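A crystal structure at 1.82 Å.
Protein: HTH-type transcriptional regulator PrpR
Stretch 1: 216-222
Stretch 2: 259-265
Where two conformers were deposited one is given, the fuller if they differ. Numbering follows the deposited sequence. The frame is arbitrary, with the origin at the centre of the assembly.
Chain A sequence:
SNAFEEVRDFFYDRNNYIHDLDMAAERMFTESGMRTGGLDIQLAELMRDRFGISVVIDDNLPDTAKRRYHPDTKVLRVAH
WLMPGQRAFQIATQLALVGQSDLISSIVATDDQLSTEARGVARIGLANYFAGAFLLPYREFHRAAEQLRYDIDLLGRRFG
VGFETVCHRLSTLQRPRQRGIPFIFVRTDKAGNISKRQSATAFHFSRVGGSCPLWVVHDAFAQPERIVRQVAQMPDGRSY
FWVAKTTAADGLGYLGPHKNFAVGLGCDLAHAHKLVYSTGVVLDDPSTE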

ATOM      1  N   VAL A 216       1.221  14.425 -14.191  1.00 30.01           N
ATOM      2  CA  VAL A 216       2.357  13.960 -13.410  1.00 27.68           C
ATOM      3  C   VAL A 216       2.335  12.445 -13.243  1.00 33.38           C
ATOM      4  O   VAL A 216       3.386  11.836 -13.008  1.00 35.00           O
ATOM      5  N   VAL A 217       1.164  11.812 -13.368  1.00 31.65           N
ATOM      6  CA  VAL A 217       1.046  10.364 -13.297  0.58 29.85           C
ATOM      7  C   VAL A 217       0.532   9.773 -14.603  1.00 30.26           C
ATOM      8  O   VAL A 217       1.038   8.744 -15.062  1.00 29.93           O
ATOM      9  N   HIS A 218      -0.456  10.415 -15.228  1.00 35.65           N
ATOM     10  CA  HIS A 218      -0.977   9.898 -16.486  1.00 37.08           C
ATOM     11  C   HIS A 218       0.108   9.819 -17.555  1.00 32.63           C
ATOM     12  O   HIS A 218       0.050   8.944 -18.428  1.00 30.97           O
ATOM     13  N   ASP A 219       1.106  10.709 -17.504  1.00 31.61           N
ATOM     14  CA  ASP A 219       2.204  10.641 -18.466  1.00 29.20           C
ATOM     15  C   ASP A 219       2.869   9.269 -18.487  1.00 28.60           C
ATOM     16  O   ASP A 219       3.503   8.910 -19.482  1.00 31.79           O
ATOM     17  N   ALA A 220       2.756   8.495 -17.402  1.00 29.55           N
ATOM     18  CA  ALA A 220       3.373   7.170 -17.377  1.00 27.05           C
ATOM     19  C   ALA A 220       2.855   6.278 -18.497  1.00 28.86           C
ATOM     20  O   ALA A 220       3.603   5.440 -19.019  1.00 32.34           O
ATOM     21  N   PHE A 221       1.586   6.430 -18.876  1.00 32.47           N
ATOM     22  CA  PHE A 221       1.019   5.573 -19.913  1.00 33.00           C
ATOM     23  C   PHE A 221       1.695   5.759 -21.269  1.00 38.92           C
ATOM     24  O   PHE A 221       1.500   4.928 -22.163  1.00 39.26           O
ATOM     25  N   ALA A 222       2.472   6.828 -21.451  1.00 39.56           N
ATOM     26  CA  ALA A 222       3.149   7.038 -22.729  1.00 43.08           C
ATOM     27  C   ALA A 222       4.477   6.303 -22.812  1.00 42.58           C
ATOM     28  O   ALA A 222       5.007   6.128 -23.913  1.00 42.16           O
ATOM     29  N   LYS A 259      -7.193  -4.355 -15.249  1.00 59.37           N
ATOM     30  CA  LYS A 259      -6.910  -3.243 -16.147  1.00 57.76           C
ATOM     31  C   LYS A 259      -5.601  -2.591 -15.726  1.00 49.72           C
ATOM     32  O   LYS A 259      -5.012  -2.940 -14.702  1.00 43.80           O
ATOM     33  N   ASN A 260      -5.145  -1.646 -16.545  1.00 49.00           N
ATOM     34  CA  ASN A 260      -3.842  -1.029 -16.348  1.00 47.62           C
ATOM     35  C   ASN A 260      -3.968   0.271 -15.567  1.00 39.68           C
ATOM     36  O   ASN A 260      -4.857   1.088 -15.825  1.00 40.98           O
ATOM     37  N   PHE A 261      -3.074   0.451 -14.603  1.00 34.68           N
ATOM     38  CA  PHE A 261      -3.042   1.641 -13.772  1.00 30.84           C
ATOM     39  C   PHE A 261      -1.691   2.327 -13.902  1.00 30.21           C
ATOM     40  O   PHE A 261      -0.682   1.713 -14.265  1.00 31.63           O
ATOM     41  N   ALA A 262      -1.689   3.617 -13.598  1.00 29.87           N
ATOM     42  CA  ALA A 262      -0.469   4.363 -13.341  1.00 27.34           C
ATOM     43  C   ALA A 262      -0.519   4.838 -11.902  1.00 26.09           C
ATOM     44  O   ALA A 262      -1.578   5.234 -11.406  1.00 26.41           O
ATOM     45  N   VAL A 263       0.629   4.805 -11.237  0.62 23.60           N
ATOM     46  CA  VAL A 263       0.733   5.197  -9.840  0.62 22.42           C
ATOM     47  C   VAL A 263       1.923   6.130  -9.691  0.62 21.33           C
ATOM     48  O   VAL A 263       2.949   5.953 -10.353  0.62 21.46           O
ATOM     49  N   GLY A 264       1.778   7.138  -8.842  1.00 20.89           N
ATOM     50  CA  GLY A 264       2.836   8.112  -8.674  1.00 21.54           C
ATOM     51  C   GLY A 264       2.896   8.642  -7.262  1.00 21.98           C
ATOM     52  O   GLY A 264       1.935   8.548  -6.490  1.00 20.21           O
ATOM     53  N   LEU A 265       4.058   9.198  -6.938  1.00 18.66           N
ATOM     54  CA  LEU A 265       4.306   9.900  -5.692  1.00 18.20           C
ATOM     55  C   LEU A 265       4.827  11.288  -6.012  1.00 21.12           C
ATOM     56  O   LEU A 265       5.673  11.451  -6.897  1.00 20.80           O
TER

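Packing of a helical stretch with 3-10 turns (216-222) against stretch 259-265, much of it strand. The interacting side chains are apolar, and no hydrogen bond crosses between the stretches. V216 (chi1 m) lies out of reach of the strand. V217 (chi1 t) points toward it, and its two methyls reach different residues: CG1 lies 3.6 Å from A262 CB and 3.8 Å from V263 N, while CG2 sits 3.7 Å from G264 CA. Glycine makes this fit possible, since a CB placed ideally on G264 would fall 2.4 Å from V217 CG2, a clash. H218 (chi1 t) points away, its NE2 hydrogen-bonded elsewhere in the structure, and D219 (chi1 m) also takes no part. A220 points toward the strand, its CB 4.0 Å from A262 CB. F221 (chi1 m) leaves its backbone sideways, but its ring swings nearer: CE2 comes within 3.6 Å of A262 CB, and CZ within 3.5 Å of A262 N. The A262 methyl lies over one ring face in a CH-pi contact, CB 4.0 Å from the F221 ring centroid, whereas N260 O meets the ring edge, 4.0 Å from F221 CZ. A262 is thus shared by V217, A220 and F221; the flanking F261 (chi1 m) and V263 (chi1 t) side chains point away, and A222 is out of reach.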

ATOM      1  CB  VAL A 216       2.395  14.673 -12.044  1.00 33.97           C
ATOM      2  CG1 VAL A 216       2.565  16.180 -12.243  1.00 34.24           C
ATOM      3  CG2 VAL A 216       1.128  14.376 -11.253  1.00 34.74           C
ATOM      4  CB  VAL A 217       0.147   9.932 -12.117  0.58 29.93           C
ATOM      5  CG1 VAL A 217      -0.107   8.437 -12.161  0.58 28.73           C
ATOM      6  CG2 VAL A 217       0.796  10.328 -10.799  0.58 26.24           C
ATOM      7  CB  HIS A 218      -2.144  10.755 -16.970  1.00 44.74           C
ATOM      8  CG  HIS A 218      -2.978  10.093 -18.023  1.00 49.46           C
ATOM      9  ND1 HIS A 218      -2.707  10.208 -19.368  1.00 51.57           N
ATOM     10  CD2 HIS A 218      -4.068   9.294 -17.924  1.00 50.50           C
ATOM     11  CE1 HIS A 218      -3.598   9.515 -20.055  1.00 53.10           C
ATOM     12  NE2 HIS A 218      -4.435   8.952 -19.203  1.00 54.25           N
ATOM     13  CB  ASP A 219       3.264  11.705 -18.152  1.00 30.90           C
ATOM     14  CG  ASP A 219       2.885  13.101 -18.646  1.00 35.25           C
ATOM     15  OD1 ASP A 219       1.885  13.250 -19.378  1.00 36.63           O
ATOM     16  OD2 ASP A 219       3.606  14.055 -18.291  1.00 35.59           O
ATOM     17  CB  ALA A 220       3.136   6.501 -16.019  1.00 27.42           C
ATOM     18  CB  PHE A 221      -0.483   5.829 -20.056  1.00 37.27           C
ATOM     19  CG  PHE A 221      -1.300   5.339 -18.895  1.00 37.28           C
ATOM     20  CD1 PHE A 221      -1.426   3.980 -18.643  1.00 38.80           C
ATOM     21  CD2 PHE A 221      -1.958   6.236 -18.068  1.00 32.78           C
ATOM     22  CE1 PHE A 221      -2.178   3.523 -17.573  1.00 36.85           C
ATOM     23  CE2 PHE A 221      -2.719   5.789 -17.001  1.00 37.69           C
ATOM     24  CZ  PHE A 221      -2.828   4.428 -16.753  1.00 36.94           C
ATOM     25  CB  ALA A 222       3.380   8.530 -22.972  1.00 45.52           C
ATOM     26  CB  LYS A 259      -8.062  -2.232 -16.177  1.00 60.69           C
ATOM     27  CG  LYS A 259      -8.506  -1.712 -14.825  1.00 57.81           C
ATOM     28  CD  LYS A 259      -9.756  -0.859 -14.981  1.00 60.12           C
ATOM     29  CE  LYS A 259     -10.117  -0.137 -13.696  1.00 60.13           C
ATOM     30  NZ  LYS A 259     -11.359   0.665 -13.866  1.00 63.51           N
ATOM     31  CB  ASN A 260      -3.156  -0.770 -17.690  1.00 55.34           C
ATOM     32  CG  ASN A 260      -2.590  -2.038 -18.307  1.00 60.20           C
ATOM     33  OD1 ASN A 260      -3.094  -2.525 -19.318  1.00 66.16           O
ATOM     34  ND2 ASN A 260      -1.536  -2.575 -17.701  1.00 58.22           N
ATOM     35  CB  PHE A 261      -3.301   1.303 -12.292  1.00 29.27           C
ATOM     36  CG  PHE A 261      -4.636   0.654 -12.038  1.00 34.72           C
ATOM     37  CD1 PHE A 261      -5.758   1.424 -11.765  1.00 40.99           C
ATOM     38  CD2 PHE A 261      -4.770  -0.725 -12.069  1.00 34.16           C
ATOM     39  CE1 PHE A 261      -6.989   0.828 -11.529  1.00 43.26           C
ATOM     40  CE2 PHE A 261      -5.997  -1.327 -11.833  1.00 38.42           C
ATOM     41  CZ  PHE A 261      -7.107  -0.549 -11.563  1.00 41.34           C
ATOM     42  CB  ALA A 262      -0.314   5.551 -14.288  1.00 30.85           C
ATOM     43  CB  VAL A 263       0.864   3.961  -8.927  0.62 27.17           C
ATOM     44  CG1 VAL A 263       1.370   4.356  -7.551  0.62 27.26           C
ATOM     45  CG2 VAL A 263      -0.479   3.253  -8.834  0.62 23.08           C
ATOM     46  CB  LEU A 265       5.341   9.171  -4.828  1.00 17.29           C
ATOM     47  CG  LEU A 265       4.932   7.813  -4.276  1.00 17.12           C
ATOM     48  CD1 LEU A 265       6.137   7.174  -3.600  1.00 16.42           C
ATOM     49  CD2 LEU A 265       3.777   7.995  -3.293  1.00 17.49           C
TER